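Local coordinates for UPF0147 protein MMP1188 (Methanococcus maripaludis S2, PDB 2QZG) that is of unknown function but folds as a compact antiparallel four-helix bundle that packs against a second copy of itself, at residues 17-22 and 83-88; 21-26 and 42-47; 29-34 and 75-80; 60-65 and 87-92. All coordinates share one frame; numbering follows the deposited sequence.

Interaction 1 of 4, residues 17-22 and 83-88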
# COMPACT_ATOMS: atom_id res chain seq x y z
N LYS C 17 -10.82 -1.43 -7.32
CA LYS C 17 -11.43 -2.59 -6.68
C LYS C 17 -10.68 -2.97 -5.41
O LYS C 17 -11.27 -3.18 -4.35
CB LYS C 17 -11.42 -3.77 -7.66
CG LYS C 17 -12.31 -4.94 -7.27
CD LYS C 17 -11.77 -6.29 -7.77
CE LYS C 17 -12.33 -6.67 -9.13
NZ LYS C 17 -13.49 -7.62 -9.03
N ASN C 18 -9.36 -3.08 -5.52
CA ASN C 18 -8.54 -3.48 -4.39
C ASN C 18 -8.52 -2.46 -3.26
O ASN C 18 -8.58 -2.83 -2.10
CB ASN C 18 -7.14 -3.86 -4.88
CG ASN C 18 -7.05 -5.32 -5.29
OD1 ASN C 18 -7.11 -6.22 -4.44
ND2 ASN C 18 -6.91 -5.58 -6.59
N ILE C 19 -8.47 -1.17 -3.62
CA ILE C 19 -8.60 -0.08 -2.65
C ILE C 19 -9.97 -0.08 -1.95
O ILE C 19 -10.03 0.03 -0.72
CB ILE C 19 -8.29 1.33 -3.29
CG1 ILE C 19 -6.80 1.48 -3.62
CG2 ILE C 19 -8.76 2.46 -2.34
CD1 ILE C 19 -6.46 2.60 -4.63
N SER C 20 -11.06 -0.22 -2.70
CA SER C 20 -12.42 -0.28 -2.14
C SER C 20 -12.59 -1.43 -1.14
O SER C 20 -13.20 -1.28 -0.08
CB SER C 20 -13.48 -0.43 -3.25
OG SER C 20 -13.25 0.53 -4.29
N SER C 21 -12.06 -2.59 -1.53
CA SER C 21 -12.03 -3.77 -0.68
C SER C 21 -11.27 -3.51 0.63
O SER C 21 -11.72 -3.89 1.71
CB SER C 21 -11.41 -4.92 -1.46
OG SER C 21 -10.64 -5.74 -0.61
N MSE C 22 -10.11 -2.86 0.54
CA MSE C 22 -9.34 -2.55 1.74
C MSE C 22 -10.10 -1.58 2.64
O MSE C 22 -10.11 -1.75 3.86
CB MSE C 22 -7.97 -2.00 1.38
CG MSE C 22 -6.95 -3.05 1.09
SE MSE C 22 -5.33 -2.16 0.44
CE MSE C 22 -5.95 -1.80 -1.33
N TRP C 83 -2.57 3.95 5.93
CA TRP C 83 -1.31 4.29 5.27
C TRP C 83 -1.17 3.54 3.93
O TRP C 83 -0.90 4.15 2.90
CB TRP C 83 -0.11 4.07 6.19
CG TRP C 83 1.24 4.17 5.47
CD1 TRP C 83 1.69 5.22 4.72
CD2 TRP C 83 2.27 3.18 5.44
NE1 TRP C 83 2.95 4.95 4.23
CE2 TRP C 83 3.33 3.70 4.66
CE3 TRP C 83 2.41 1.91 6.00
CZ2 TRP C 83 4.50 2.99 4.42
CZ3 TRP C 83 3.59 1.21 5.78
CH2 TRP C 83 4.62 1.75 5.00
N GLY C 84 -1.48 2.24 3.93
CA GLY C 84 -1.49 1.46 2.71
C GLY C 84 -2.50 1.89 1.65
O GLY C 84 -2.15 1.93 0.48
N ILE C 85 -3.74 2.17 2.06
CA ILE C 85 -4.79 2.68 1.18
C ILE C 85 -4.42 4.07 0.63
O ILE C 85 -4.58 4.32 -0.56
CB ILE C 85 -6.17 2.77 1.92
CG1 ILE C 85 -6.66 1.38 2.36
CG2 ILE C 85 -7.20 3.49 1.05
CD1 ILE C 85 -7.71 1.42 3.50
N VAL C 86 -3.93 4.97 1.48
CA VAL C 86 -3.52 6.32 1.00
C VAL C 86 -2.39 6.21 -0.01
O VAL C 86 -2.44 6.84 -1.08
CB VAL C 86 -3.14 7.26 2.18
CG1 VAL C 86 -2.41 8.55 1.68
CG2 VAL C 86 -4.41 7.62 2.97
N SER C 87 -1.38 5.40 0.31
CA SER C 87 -0.24 5.16 -0.58
C SER C 87 -0.70 4.71 -1.96
O SER C 87 -0.21 5.18 -2.97
CB SER C 87 0.66 4.09 0.02
OG SER C 87 1.15 4.54 1.26
N GLU C 88 -1.61 3.76 -1.98
CA GLU C 88 -2.18 3.25 -3.22
C GLU C 88 -3.03 4.29 -3.95
O GLU C 88 -2.89 4.43 -5.17
CB GLU C 88 -2.97 1.99 -2.96
CG GLU C 88 -2.13 0.81 -2.50
CD GLU C 88 -3.01 -0.33 -2.02
OE1 GLU C 88 -4.21 -0.25 -2.27
OE2 GLU C 88 -2.51 -1.31 -1.42

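Interaction 2 of 4, residues 21-26 and 42-47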
# COMPACT_ATOMS: atom_id res chain seq x y z
N SER C 21 -12.06 -2.59 -1.53
CA SER C 21 -12.03 -3.77 -0.68
C SER C 21 -11.27 -3.51 0.63
O SER C 21 -11.72 -3.89 1.71
CB SER C 21 -11.41 -4.92 -1.46
OG SER C 21 -10.64 -5.74 -0.61
N MSE C 22 -10.11 -2.86 0.54
CA MSE C 22 -9.34 -2.55 1.74
C MSE C 22 -10.10 -1.58 2.64
O MSE C 22 -10.11 -1.75 3.86
CB MSE C 22 -7.97 -2.00 1.38
CG MSE C 22 -6.95 -3.05 1.09
SE MSE C 22 -5.33 -2.16 0.44
CE MSE C 22 -5.95 -1.80 -1.33
N LEU C 23 -10.73 -0.58 2.04
CA LEU C 23 -11.60 0.34 2.77
C LEU C 23 -12.77 -0.37 3.44
O LEU C 23 -13.12 -0.08 4.58
CB LEU C 23 -12.09 1.46 1.84
CG LEU C 23 -11.07 2.57 1.55
CD1 LEU C 23 -11.54 3.44 0.38
CD2 LEU C 23 -10.83 3.41 2.78
N GLU C 24 -13.38 -1.32 2.73
CA GLU C 24 -14.51 -2.08 3.29
C GLU C 24 -14.12 -2.89 4.52
O GLU C 24 -14.95 -3.12 5.41
CB GLU C 24 -15.16 -2.96 2.22
CG GLU C 24 -16.54 -3.55 2.58
CD GLU C 24 -17.56 -2.51 3.08
OE1 GLU C 24 -17.63 -1.39 2.50
OE2 GLU C 24 -18.29 -2.81 4.05
N GLU C 25 -12.86 -3.32 4.56
CA GLU C 25 -12.31 -4.06 5.69
C GLU C 25 -12.40 -3.25 6.98
O GLU C 25 -12.87 -3.74 8.01
CB GLU C 25 -10.86 -4.49 5.38
CG GLU C 25 -10.29 -5.57 6.31
CD GLU C 25 -8.94 -6.12 5.82
OE1 GLU C 25 -8.38 -5.55 4.85
OE2 GLU C 25 -8.44 -7.11 6.39
N ILE C 26 -11.96 -1.99 6.93
CA ILE C 26 -12.07 -1.05 8.06
C ILE C 26 -13.54 -0.75 8.41
O ILE C 26 -13.89 -0.63 9.59
CB ILE C 26 -11.40 0.28 7.72
CG1 ILE C 26 -9.90 0.08 7.39
CG2 ILE C 26 -11.65 1.30 8.84
CD1 ILE C 26 -9.21 1.34 6.88
N ASN C 42 -16.99 6.88 3.71
CA ASN C 42 -16.99 8.15 2.99
C ASN C 42 -15.94 8.18 1.88
O ASN C 42 -16.21 8.62 0.75
CB ASN C 42 -16.80 9.29 3.98
CG ASN C 42 -17.99 9.46 4.91
OD1 ASN C 42 -19.07 8.93 4.65
ND2 ASN C 42 -17.80 10.19 5.99
N ALA C 43 -14.75 7.70 2.21
CA ALA C 43 -13.64 7.64 1.25
C ALA C 43 -13.98 6.67 0.12
O ALA C 43 -13.75 6.97 -1.07
CB ALA C 43 -12.38 7.19 1.96
N LYS C 44 -14.54 5.52 0.48
CA LYS C 44 -14.93 4.51 -0.49
C LYS C 44 -15.99 5.03 -1.47
O LYS C 44 -15.88 4.79 -2.68
CB LYS C 44 -15.39 3.25 0.25
CG LYS C 44 -15.60 2.06 -0.66
CD LYS C 44 -16.18 0.87 0.09
CE LYS C 44 -17.22 0.19 -0.78
NZ LYS C 44 -17.89 -1.00 -0.17
N ASN C 45 -17.00 5.73 -0.97
CA ASN C 45 -18.02 6.30 -1.85
C ASN C 45 -17.50 7.47 -2.69
O ASN C 45 -17.98 7.68 -3.78
CB ASN C 45 -19.26 6.73 -1.05
CG ASN C 45 -19.98 5.55 -0.44
OD1 ASN C 45 -20.16 4.52 -1.08
ND2 ASN C 45 -20.41 5.70 0.80
N ALA C 46 -16.54 8.22 -2.16
CA ALA C 46 -15.85 9.28 -2.92
C ALA C 46 -15.23 8.75 -4.22
O ALA C 46 -15.23 9.44 -5.24
CB ALA C 46 -14.79 9.97 -2.05
N LEU C 47 -14.71 7.52 -4.18
CA LEU C 47 -14.09 6.87 -5.35
C LEU C 47 -15.04 6.55 -6.48
O LEU C 47 -14.61 6.36 -7.61
CB LEU C 47 -13.39 5.57 -4.95
CG LEU C 47 -12.13 5.68 -4.11
CD1 LEU C 47 -11.64 4.28 -3.76
CD2 LEU C 47 -11.06 6.46 -4.88

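Interaction 3 of 4, residues 29-34 and 75-80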
# COMPACT_ATOMS: atom_id res chain seq x y z
N ASP C 29 -14.99 -3.41 10.43
CA ASP C 29 -14.13 -3.74 11.57
C ASP C 29 -14.69 -3.13 12.86
O ASP C 29 -14.65 -1.93 13.06
CB ASP C 29 -12.69 -3.25 11.28
CG ASP C 29 -11.71 -3.63 12.37
OD1 ASP C 29 -12.10 -4.03 13.50
OD2 ASP C 29 -10.50 -3.52 12.09
N THR C 30 -15.20 -4.00 13.73
CA THR C 30 -15.91 -3.57 14.95
C THR C 30 -15.00 -3.00 16.05
O THR C 30 -15.49 -2.38 17.01
CB THR C 30 -16.73 -4.73 15.54
OG1 THR C 30 -15.85 -5.80 15.90
CG2 THR C 30 -17.80 -5.23 14.55
N THR C 31 -13.69 -3.20 15.93
CA THR C 31 -12.73 -2.68 16.91
C THR C 31 -12.38 -1.22 16.64
O THR C 31 -11.54 -0.63 17.33
CB THR C 31 -11.41 -3.49 16.92
OG1 THR C 31 -10.82 -3.44 15.61
CG2 THR C 31 -11.65 -4.94 17.32
N VAL C 32 -13.01 -0.63 15.63
CA VAL C 32 -12.69 0.72 15.20
C VAL C 32 -13.81 1.68 15.61
O VAL C 32 -14.99 1.34 15.47
CB VAL C 32 -12.38 0.79 13.66
CG1 VAL C 32 -11.88 2.16 13.25
CG2 VAL C 32 -11.31 -0.23 13.31
N PRO C 33 -13.45 2.86 16.18
CA PRO C 33 -14.47 3.88 16.44
C PRO C 33 -15.39 4.11 15.23
O PRO C 33 -14.94 4.12 14.07
CB PRO C 33 -13.64 5.13 16.73
CG PRO C 33 -12.38 4.59 17.34
CD PRO C 33 -12.12 3.28 16.64
N ARG C 34 -16.67 4.29 15.50
CA ARG C 34 -17.65 4.44 14.45
C ARG C 34 -17.34 5.62 13.53
O ARG C 34 -17.60 5.54 12.34
CB ARG C 34 -19.08 4.51 15.04
CG ARG C 34 -19.48 3.20 15.68
CD ARG C 34 -20.92 3.11 16.01
NE ARG C 34 -21.71 2.61 14.88
CZ ARG C 34 -22.10 1.35 14.74
NH1 ARG C 34 -21.78 0.43 15.65
NH2 ARG C 34 -22.80 1.02 13.67
N PRO C 75 -6.85 3.07 16.25
CA PRO C 75 -6.07 1.88 16.57
C PRO C 75 -4.86 1.75 15.68
O PRO C 75 -4.91 2.16 14.52
CB PRO C 75 -7.04 0.73 16.30
CG PRO C 75 -8.43 1.37 16.19
CD PRO C 75 -8.16 2.73 15.66
N ILE C 76 -3.78 1.18 16.22
CA ILE C 76 -2.53 0.99 15.47
C ILE C 76 -2.76 0.26 14.14
O ILE C 76 -2.33 0.74 13.09
CB ILE C 76 -1.43 0.30 16.33
CG1 ILE C 76 -1.06 1.19 17.52
CG2 ILE C 76 -0.20 -0.02 15.47
CD1 ILE C 76 0.05 0.66 18.46
N HIS C 77 -3.48 -0.87 14.20
CA HIS C 77 -3.73 -1.70 13.02
C HIS C 77 -4.44 -0.93 11.91
O HIS C 77 -4.09 -1.03 10.74
CB HIS C 77 -4.45 -3.01 13.38
CG HIS C 77 -5.92 -2.88 13.63
ND1 HIS C 77 -6.43 -2.37 14.80
CD2 HIS C 77 -7.00 -3.23 12.88
CE1 HIS C 77 -7.76 -2.38 14.75
NE2 HIS C 77 -8.13 -2.91 13.60
N THR C 78 -5.44 -0.15 12.30
CA THR C 78 -6.14 0.69 11.36
C THR C 78 -5.22 1.74 10.74
O THR C 78 -5.28 1.98 9.54
CB THR C 78 -7.34 1.34 12.02
OG1 THR C 78 -8.04 0.35 12.77
CG2 THR C 78 -8.29 1.93 10.96
N ARG C 79 -4.37 2.36 11.55
CA ARG C 79 -3.48 3.40 11.05
C ARG C 79 -2.62 2.85 9.90
O ARG C 79 -2.42 3.54 8.89
CB ARG C 79 -2.62 3.94 12.19
CG ARG C 79 -1.83 5.17 11.83
CD ARG C 79 -1.02 5.68 13.02
NE ARG C 79 -1.88 6.12 14.13
CZ ARG C 79 -2.60 7.24 14.12
NH1 ARG C 79 -2.58 8.05 13.06
NH2 ARG C 79 -3.34 7.56 15.18
N THR C 80 -2.13 1.62 10.06
CA THR C 80 -1.33 0.91 9.04
C THR C 80 -2.14 0.61 7.78
O THR C 80 -1.64 0.78 6.66
CB THR C 80 -0.68 -0.39 9.61
OG1 THR C 80 0.37 -0.03 10.51
CG2 THR C 80 -0.05 -1.26 8.48
O HOH W 1 -9.34 -1.05 10.96

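Interaction 4 of 4, residues 60-65 and 87-92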
# COMPACT_ATOMS: atom_id res chain seq x y z
N THR C 60 -10.15 13.32 -2.94
CA THR C 60 -11.29 13.44 -2.02
C THR C 60 -11.27 12.27 -1.02
O THR C 60 -11.49 12.48 0.18
CB THR C 60 -12.61 13.44 -2.79
OG1 THR C 60 -12.55 14.47 -3.80
CG2 THR C 60 -13.82 13.68 -1.86
N ALA C 61 -11.02 11.06 -1.52
CA ALA C 61 -10.91 9.88 -0.67
C ALA C 61 -9.72 10.01 0.29
O ALA C 61 -9.83 9.69 1.48
CB ALA C 61 -10.79 8.66 -1.51
N ILE C 62 -8.59 10.49 -0.23
CA ILE C 62 -7.41 10.71 0.60
C ILE C 62 -7.74 11.71 1.68
O ILE C 62 -7.35 11.51 2.83
CB ILE C 62 -6.18 11.20 -0.22
CG1 ILE C 62 -5.64 10.06 -1.09
CG2 ILE C 62 -5.11 11.75 0.70
CD1 ILE C 62 -4.64 10.54 -2.16
N GLN C 63 -8.47 12.76 1.31
CA GLN C 63 -8.82 13.84 2.22
C GLN C 63 -9.62 13.33 3.41
O GLN C 63 -9.32 13.67 4.54
CB GLN C 63 -9.59 14.95 1.50
CG GLN C 63 -9.70 16.23 2.29
CD GLN C 63 -8.59 17.21 1.96
OE1 GLN C 63 -8.60 17.84 0.90
NE2 GLN C 63 -7.65 17.37 2.89
N TYR C 64 -10.65 12.52 3.14
CA TYR C 64 -11.42 11.87 4.21
C TYR C 64 -10.53 11.13 5.20
O TYR C 64 -10.71 11.23 6.40
CB TYR C 64 -12.46 10.89 3.65
CG TYR C 64 -13.75 11.54 3.20
CD1 TYR C 64 -14.61 12.15 4.13
CD2 TYR C 64 -14.11 11.56 1.85
CE1 TYR C 64 -15.82 12.75 3.71
CE2 TYR C 64 -15.31 12.16 1.43
CZ TYR C 64 -16.15 12.76 2.36
OH TYR C 64 -17.33 13.35 1.94
N LEU C 65 -9.56 10.40 4.67
CA LEU C 65 -8.67 9.57 5.48
C LEU C 65 -7.64 10.41 6.22
O LEU C 65 -7.34 10.13 7.39
CB LEU C 65 -8.00 8.50 4.61
CG LEU C 65 -8.99 7.46 4.07
CD1 LEU C 65 -8.30 6.56 3.05
CD2 LEU C 65 -9.64 6.63 5.20
N SER C 87 -1.38 5.40 0.31
CA SER C 87 -0.24 5.16 -0.58
C SER C 87 -0.70 4.71 -1.96
O SER C 87 -0.21 5.18 -2.97
CB SER C 87 0.66 4.09 0.02
OG SER C 87 1.15 4.54 1.26
N GLU C 88 -1.61 3.76 -1.98
CA GLU C 88 -2.18 3.25 -3.22
C GLU C 88 -3.03 4.29 -3.95
O GLU C 88 -2.89 4.43 -5.17
CB GLU C 88 -2.97 1.99 -2.96
CG GLU C 88 -2.13 0.81 -2.50
CD GLU C 88 -3.01 -0.33 -2.02
OE1 GLU C 88 -4.21 -0.25 -2.27
OE2 GLU C 88 -2.51 -1.31 -1.42
N LEU C 89 -3.87 5.02 -3.21
CA LEU C 89 -4.66 6.13 -3.80
C LEU C 89 -3.78 7.16 -4.50
O LEU C 89 -4.17 7.72 -5.53
CB LEU C 89 -5.54 6.82 -2.74
CG LEU C 89 -6.85 6.10 -2.42
CD1 LEU C 89 -7.47 6.56 -1.09
CD2 LEU C 89 -7.85 6.28 -3.57
N GLU C 90 -2.61 7.40 -3.94
CA GLU C 90 -1.67 8.38 -4.48
C GLU C 90 -1.07 7.99 -5.83
O GLU C 90 -0.64 8.86 -6.57
CB GLU C 90 -0.60 8.73 -3.43
CG GLU C 90 -1.25 9.48 -2.26
CD GLU C 90 -0.30 9.95 -1.19
OE1 GLU C 90 0.62 9.20 -0.79
OE2 GLU C 90 -0.49 11.10 -0.74
N THR C 91 -1.06 6.69 -6.16
CA THR C 91 -0.60 6.15 -7.45
C THR C 91 -1.68 6.20 -8.54
O THR C 91 -1.41 5.91 -9.71
CB THR C 91 -0.18 4.66 -7.33
OG1 THR C 91 -1.34 3.84 -7.16
CG2 THR C 91 0.78 4.45 -6.17
N ILE C 92 -2.90 6.55 -8.17
CA ILE C 92 -4.01 6.63 -9.11
C ILE C 92 -3.85 7.89 -9.99
O ILE C 92 -4.19 9.00 -9.57
CB ILE C 92 -5.38 6.61 -8.36
CG1 ILE C 92 -5.51 5.36 -7.46
CG2 ILE C 92 -6.56 6.74 -9.32
CD1 ILE C 92 -5.28 4.01 -8.15

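Interaction 1 of 4, residues 17-22 and 83-88
Helix 76-90 lies antiparallel to helix 12-27 here, the axes of the two segments 10.1 Å apart and 157° between their directions. Trp83 faces the second subunit, where its NE1 is hydrogen-bonded to Thr91 of that chain, while its carbonyl O stays in the helix and accepts from both the N and the OG of Ser87. The first residue to reach helix 12-27 is Ile85. With CG1 anti to its carbonyl carbon, Ile85 sets CG1 3.8 Å from CB of Met22, a selenomethionine in this crystal, and turns its CG2 to the CG2 of Ile19 at 3.9 Å, the two isoleucines crossing obliquely. A turn later Glu88 runs past Ile19 in the opposite sense: its CB is 3.9 Å from Ile19 CD1 and its OE1 3.4 Å from Ile19 CG1. Its extended chain meets Met22 tip to tip, OE2 lying 3.5 Å from the selenium SE. OE1 is buried without a polar partner in the model, and so apolar a setting might raise the acid's pKa. An alanine here, lacking CG and the carboxylate, would probably cost Met22 SE and Ile19 CG1 much of their packing across the interface. Joining the first and last helices in this way, through isoleucine packing flanked by a Met-Glu pair, is characteristic of an up-and-down four-helix bundle.

Interaction 2 of 4, residues 21-26 and 42-47
Apolar contacts centre on Leu23, which projects from helix 12-27 toward Ala43 and Lys44 of helix 34-46. Its CG stands anti to its own carbonyl carbon (chi1 -77°), and its two methyls, CD1 and CD2, both lie 4.2 Å from Ala43 CB. CD1 also rests on the backbone of the other helix, 3.7 Å from Lys44 N, and reaches the Lys44 CB at 3.9 Å. The same methyl approaches Leu47 CD1 at 4.2 Å. Small Ala43 and the first carbons of Lys44 thus form the surface against which the leucine packs.

The segments belong to consecutive helices of the four-helix bundle, running antiparallel with their axes 9.4 Å apart. Leu23 and Ala43 also touch Leu65 of helix 54-68, so this pairing extends into the bundle core.

The charged contact lies beside that apolar patch, at the more exposed edge. Glu24 starts with CG anti to its backbone N and bends at chi2 (51°), while Lys44 also starts anti to N and bends only at chi3; the two chains cross obliquely. Lys44 NZ donates to Glu24 OE1 at 2.7 Å in a salt bridge, meeting the oxygen from above the carboxylate plane. Glu24 OE2 sits close to Glu28 OE2, a proximity that would be unfavourable if both acids are charged, and that the ammonium group may partly offset.

Interaction 3 of 4, residues 29-34 and 75-80
An Asx turn set inside a type I beta turn, Asp29 to Val32, shapes the loop between helices 12-27 and 34-46 and presents a carboxylate to the start of helix 76-90. Asp29 has CG anti to its backbone N, and its OD1 receives two donors from the same turn: Thr31 N at 3.0 Å and Thr31 OG1 at 2.5 Å, both from above the carboxylate plane. The other oxygen faces the helix. His77 NE2 donates to Asp29 OD2 at 2.9 Å with an N-H...O angle of 157°; OD2 accepts through its syn lone pair and lies in the imidazole plane, although carboxylate and ring are turned 44° apart. His77 reaches the carboxylate, tip to tip, with CG in the crowded position between N and carbonyl carbon (chi1 78°). Such a neighbour would probably stabilise a protonated imidazole.

The contact thereby fastens one end of the four-helix bundle, tying a connecting loop to the first turn of the last helix. A water donates to Asp29 OD2 and accepts from Thr78 OG1, adding an indirect link; that hydroxyl also lies over one face of the His77 ring. Val32 CG2 touches Thr78 OG1 at 3.4 Å. Farther from the carboxylate, two prolines, each at the N-cap position of its own helix, meet by their ring tips, with Pro33 CD 4.1 Å from Pro75 CD.

Interaction 4 of 4, residues 60-65 and 87-92
Ile62 and Leu89 hold the same first torsion, each with its gamma carbon (CG1 in the isoleucine) anti to the carbonyl carbon and beside the backbone N, at chi1 -71° and -81°; with chi2 near 165° in both, the side chains extend across the gap and slide past one another in opposite directions. The flank of one therefore lies along the root of the other: Ile62 CG1 sits 3.6 Å from Leu89 CB, and Ile62 CD1 3.9 Å from the same atom. On its inner side, Leu89 CD1 touches both Ala61 CB, at 4.0 Å, and Leu65 CD1, at 4.2 Å. Toward the surface, Ile62 CD1 meets the aliphatic part of Glu90 at about a right angle, 3.6 Å from its CG, so that the methylene of an exposed acid flanks the isoleucine tip. An alanine in place of Ile62, which lacks all the carbons beyond CB, would probably loosen the packing against Leu89 CB and strip Glu90 CG of its apolar neighbour.

Just beyond, Thr91 OG1 donates to Glu88 O at 2.6 Å along a carbonyl lone pair, and Thr91 N uses the same oxygen. Glu90 also packs on Thr91 of the second subunit, which places this end of the chain at the dimer contact. Leu89 and Leu65 reach inward to Leu47 and Leu23 respectively, and the third and fourth helices, running in opposite senses, here close one side of a four-helix bundle with an aliphatic core.

The contacts connect the four helices of a single bundle. Along the chain, interactions 1 and 2 start on helix 12-27, which pairs with helix 76-90 in the first and helix 34-46 in the second; interaction 4 adds helix 54-68 against helix 76-90. Interaction 2 closes before interaction 4 opens. The centres of interactions 2 and 4 each lie about 8 Å from that of interaction 1, and all three touch, making one continuous core. Interaction 3, nested within the loop closed by interaction 1, lies at an end of the bundle, about 15 Å from interaction 1 between centres. Interactions 1, 3 and 4 border the second subunit, so helix 76-90 serves both core and dimer.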